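Local coordinates for protein Cas6b (Methanococcus maripaludis, PDB 4Z7K) that probably cleaves CRISPR precursor RNA as a Cas6-family endoribonuclease, processing a non-stem-loop repeat through a dual binding mode, at residues T109-Y115 / E191-D197. Residues are numbered along the deposited sequence; the frame is centred on the assembly and turned at random.
Sequences TDKILKY and EFYINFD
Tyr115 and Phe192 form a hydrogen-bonded pair across antiparallel strands 112-115 and 191-194, neighbours in the sheet of the C-terminal RAMP-type domain; the bond from Tyr115 N to Phe192 O, 3.0 Å, is almost straight (177°). On the buried face, toward helix 137-158, Tyr115 CB sits 3.9 Å from the centroid of the Phe192 ring, over its face; the ring planes lie 26° apart, offset enough that CB makes much of the contact. Phenylalanine, flat and apolar, suits a place between this CB and Leu148 of the helix. Tyrosine suits its own because the side chain, leaning on Ile194 CG2, brings a hydroxyl to the corner at Asn195-Phe196: with CG beside the backbone N (chi1 -63°), OH donates to an in-plane lone pair of Phe196 O at 2.8 Å and also bonds Ile198 N. A phenylalanine here would probably leave Phe196 O and Ile198 N without the hydroxyl that joins them. The opposite, more open face is looser: Lys114 lays its long aliphatic chain along Tyr193, CG over the ring, and its charged NZ makes a weak bond to Tyr193 OH and a long salt bridge, 3.5 Å, to Glu191 OE1. The chemistry thus implies firm anchoring of the corner inside and a weaker, probably solvent-screened charge pair outside.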
loop_
_atom_site.group_PDB
_atom_site.type_symbol
_atom_site.label_atom_id
_atom_site.label_comp_id
_atom_site.label_asym_id
_atom_site.label_seq_id
_atom_site.Cartn_x
_atom_site.Cartn_y
_atom_site.Cartn_z
ATOM N N THR B 109 12.708 21.201 -20.574
ATOM C CA THR B 109 12.548 22.160 -21.644
ATOM C C THR B 109 11.912 23.443 -21.124
ATOM O O THR B 109 11.107 23.412 -20.190
ATOM C CB THR B 109 11.690 21.570 -22.761
ATOM O OG1 THR B 109 10.396 21.233 -22.233
ATOM C CG2 THR B 109 12.345 20.299 -23.289
ATOM N N ASP B 110 12.259 24.571 -21.730
ATOM C CA ASP B 110 11.668 25.845 -21.333
ATOM C C ASP B 110 10.367 26.045 -22.071
ATOM O O ASP B 110 9.635 27.002 -21.815
ATOM C CB ASP B 110 12.620 27.021 -21.599
ATOM C CG ASP B 110 13.710 27.146 -20.548
ATOM O OD1 ASP B 110 13.630 26.455 -19.506
ATOM O OD2 ASP B 110 14.650 27.938 -20.771
ATOM N N LYS B 111 10.024 25.087 -22.916
ATOM C CA LYS B 111 8.771 25.188 -23.631
ATOM C C LYS B 111 7.860 24.102 -23.122
ATOM O O LYS B 111 8.328 23.056 -22.667
ATOM C CB LYS B 111 8.982 24.992 -25.127
ATOM C CG LYS B 111 7.706 25.082 -25.906
ATOM C CD LYS B 111 7.927 25.097 -27.393
ATOM C CE LYS B 111 8.023 23.631 -27.844
ATOM N NZ LYS B 111 6.719 23.082 -28.331
ATOM N N ILE B 112 6.557 24.347 -23.183
ATOM C CA ILE B 112 5.645 23.475 -22.476
ATOM C C ILE B 112 4.940 22.528 -23.438
ATOM O O ILE B 112 4.400 22.946 -24.476
ATOM C CB ILE B 112 4.668 24.299 -21.635
ATOM C CG1 ILE B 112 5.478 24.957 -20.516
ATOM C CG2 ILE B 112 3.578 23.424 -21.070
ATOM C CD1 ILE B 112 4.745 25.183 -19.241
ATOM N N LEU B 113 4.922 21.254 -23.044
ATOM C CA LEU B 113 4.497 20.166 -23.912
ATOM C C LEU B 113 3.296 19.420 -23.361
ATOM O O LEU B 113 3.161 19.248 -22.147
ATOM C CB LEU B 113 5.649 19.184 -24.114
ATOM C CG LEU B 113 6.970 19.753 -24.622
ATOM C CD1 LEU B 113 8.132 18.872 -24.155
ATOM C CD2 LEU B 113 6.920 19.896 -26.154
ATOM N N LYS B 114 2.447 18.938 -24.262
ATOM C CA LYS B 114 1.220 18.273 -23.851
ATOM C C LYS B 114 1.236 16.783 -24.134
ATOM O O LYS B 114 1.478 16.361 -25.259
ATOM C CB LYS B 114 0.012 18.912 -24.535
ATOM C CG LYS B 114 -1.326 18.491 -23.936
ATOM C CD LYS B 114 -2.493 19.010 -24.746
ATOM C CE LYS B 114 -3.799 18.572 -24.126
ATOM N NZ LYS B 114 -4.955 19.064 -24.920
ATOM N N TYR B 115 0.919 16.006 -23.105
ATOM C CA TYR B 115 0.965 14.552 -23.150
ATOM C C TYR B 115 -0.408 13.965 -22.877
ATOM O O TYR B 115 -1.273 14.630 -22.304
ATOM C CB TYR B 115 1.978 14.032 -22.122
ATOM C CG TYR B 115 3.407 14.464 -22.400
ATOM C CD1 TYR B 115 4.223 13.752 -23.271
ATOM C CD2 TYR B 115 3.921 15.620 -21.835
ATOM C CE1 TYR B 115 5.530 14.158 -23.521
ATOM C CE2 TYR B 115 5.219 16.035 -22.096
ATOM C CZ TYR B 115 6.014 15.304 -22.938
ATOM O OH TYR B 115 7.290 15.738 -23.189
ATOM N N GLU B 191 -5.145 14.094 -19.558
ATOM C CA GLU B 191 -4.204 14.932 -20.276
ATOM C C GLU B 191 -3.351 15.652 -19.255
ATOM O O GLU B 191 -3.827 15.908 -18.153
ATOM C CB GLU B 191 -4.967 15.975 -21.095
ATOM C CG GLU B 191 -6.272 15.503 -21.756
ATOM C CD GLU B 191 -7.181 16.676 -22.173
ATOM O OE1 GLU B 191 -6.709 17.845 -22.189
ATOM O OE2 GLU B 191 -8.369 16.426 -22.487
ATOM N N PHE B 192 -2.101 15.979 -19.575
ATOM C CA PHE B 192 -1.351 16.864 -18.684
ATOM C C PHE B 192 -0.293 17.658 -19.457
ATOM O O PHE B 192 0.130 17.238 -20.529
ATOM C CB PHE B 192 -0.730 16.079 -17.533
ATOM C CG PHE B 192 0.388 15.162 -17.937
ATOM C CD1 PHE B 192 1.684 15.638 -18.077
ATOM C CD2 PHE B 192 0.162 13.817 -18.121
ATOM C CE1 PHE B 192 2.720 14.795 -18.422
ATOM C CE2 PHE B 192 1.203 12.966 -18.467
ATOM C CZ PHE B 192 2.477 13.458 -18.618
ATOM N N TYR B 193 0.131 18.796 -18.911
ATOM C CA TYR B 193 1.086 19.695 -19.580
ATOM C C TYR B 193 2.328 19.807 -18.714
ATOM O O TYR B 193 2.210 19.812 -17.496
ATOM C CB TYR B 193 0.502 21.095 -19.810
ATOM C CG TYR B 193 -0.713 21.200 -20.713
ATOM C CD1 TYR B 193 -0.593 21.616 -22.035
ATOM C CD2 TYR B 193 -1.985 20.914 -20.228
ATOM C CE1 TYR B 193 -1.713 21.732 -22.848
ATOM C CE2 TYR B 193 -3.103 21.014 -21.027
ATOM C CZ TYR B 193 -2.970 21.420 -22.337
ATOM O OH TYR B 193 -4.105 21.513 -23.123
ATOM N N ILE B 194 3.515 19.891 -19.307
ATOM C CA ILE B 194 4.715 20.000 -18.475
ATOM C C ILE B 194 5.915 20.565 -19.233
ATOM O O ILE B 194 5.995 20.456 -20.461
ATOM C CB ILE B 194 5.074 18.605 -17.857
ATOM C CG1 ILE B 194 6.072 18.730 -16.716
ATOM C CG2 ILE B 194 5.573 17.633 -18.905
ATOM C CD1 ILE B 194 6.065 17.529 -15.835
ATOM N N ASN B 195 6.831 21.194 -18.495
ATOM C CA ASN B 195 8.068 21.713 -19.062
ATOM C C ASN B 195 9.118 20.629 -19.028
ATOM O O ASN B 195 10.282 20.892 -18.737
ATOM C CB ASN B 195 8.568 22.958 -18.320
ATOM C CG ASN B 195 8.946 22.679 -16.878
ATOM O OD1 ASN B 195 8.298 21.896 -16.198
ATOM N ND2 ASN B 195 10.003 23.329 -16.408
ATOM N N PHE B 196 8.684 19.392 -19.221
ATOM C CA PHE B 196 9.623 18.296 -19.367
ATOM C C PHE B 196 9.395 17.510 -20.644
ATOM O O PHE B 196 8.276 17.457 -21.156
ATOM C CB PHE B 196 9.549 17.361 -18.181
ATOM C CG PHE B 196 10.749 16.486 -18.056
ATOM C CD1 PHE B 196 11.942 17.004 -17.594
ATOM C CD2 PHE B 196 10.692 15.157 -18.393
ATOM C CE1 PHE B 196 13.043 16.215 -17.473
ATOM C CE2 PHE B 196 11.800 14.366 -18.265
ATOM C CZ PHE B 196 12.972 14.892 -17.812
ATOM N N ASP B 197 10.451 16.882 -21.151
ATOM C CA ASP B 197 10.352 16.184 -22.425
ATOM C C ASP B 197 10.399 14.673 -22.276
ATOM O O ASP B 197 11.376 14.125 -21.803
ATOM C CB ASP B 197 11.461 16.643 -23.353
ATOM C CG ASP B 197 11.130 16.408 -24.797
ATOM O OD1 ASP B 197 10.682 15.290 -25.151
ATOM O OD2 ASP B 197 11.297 17.364 -25.581
#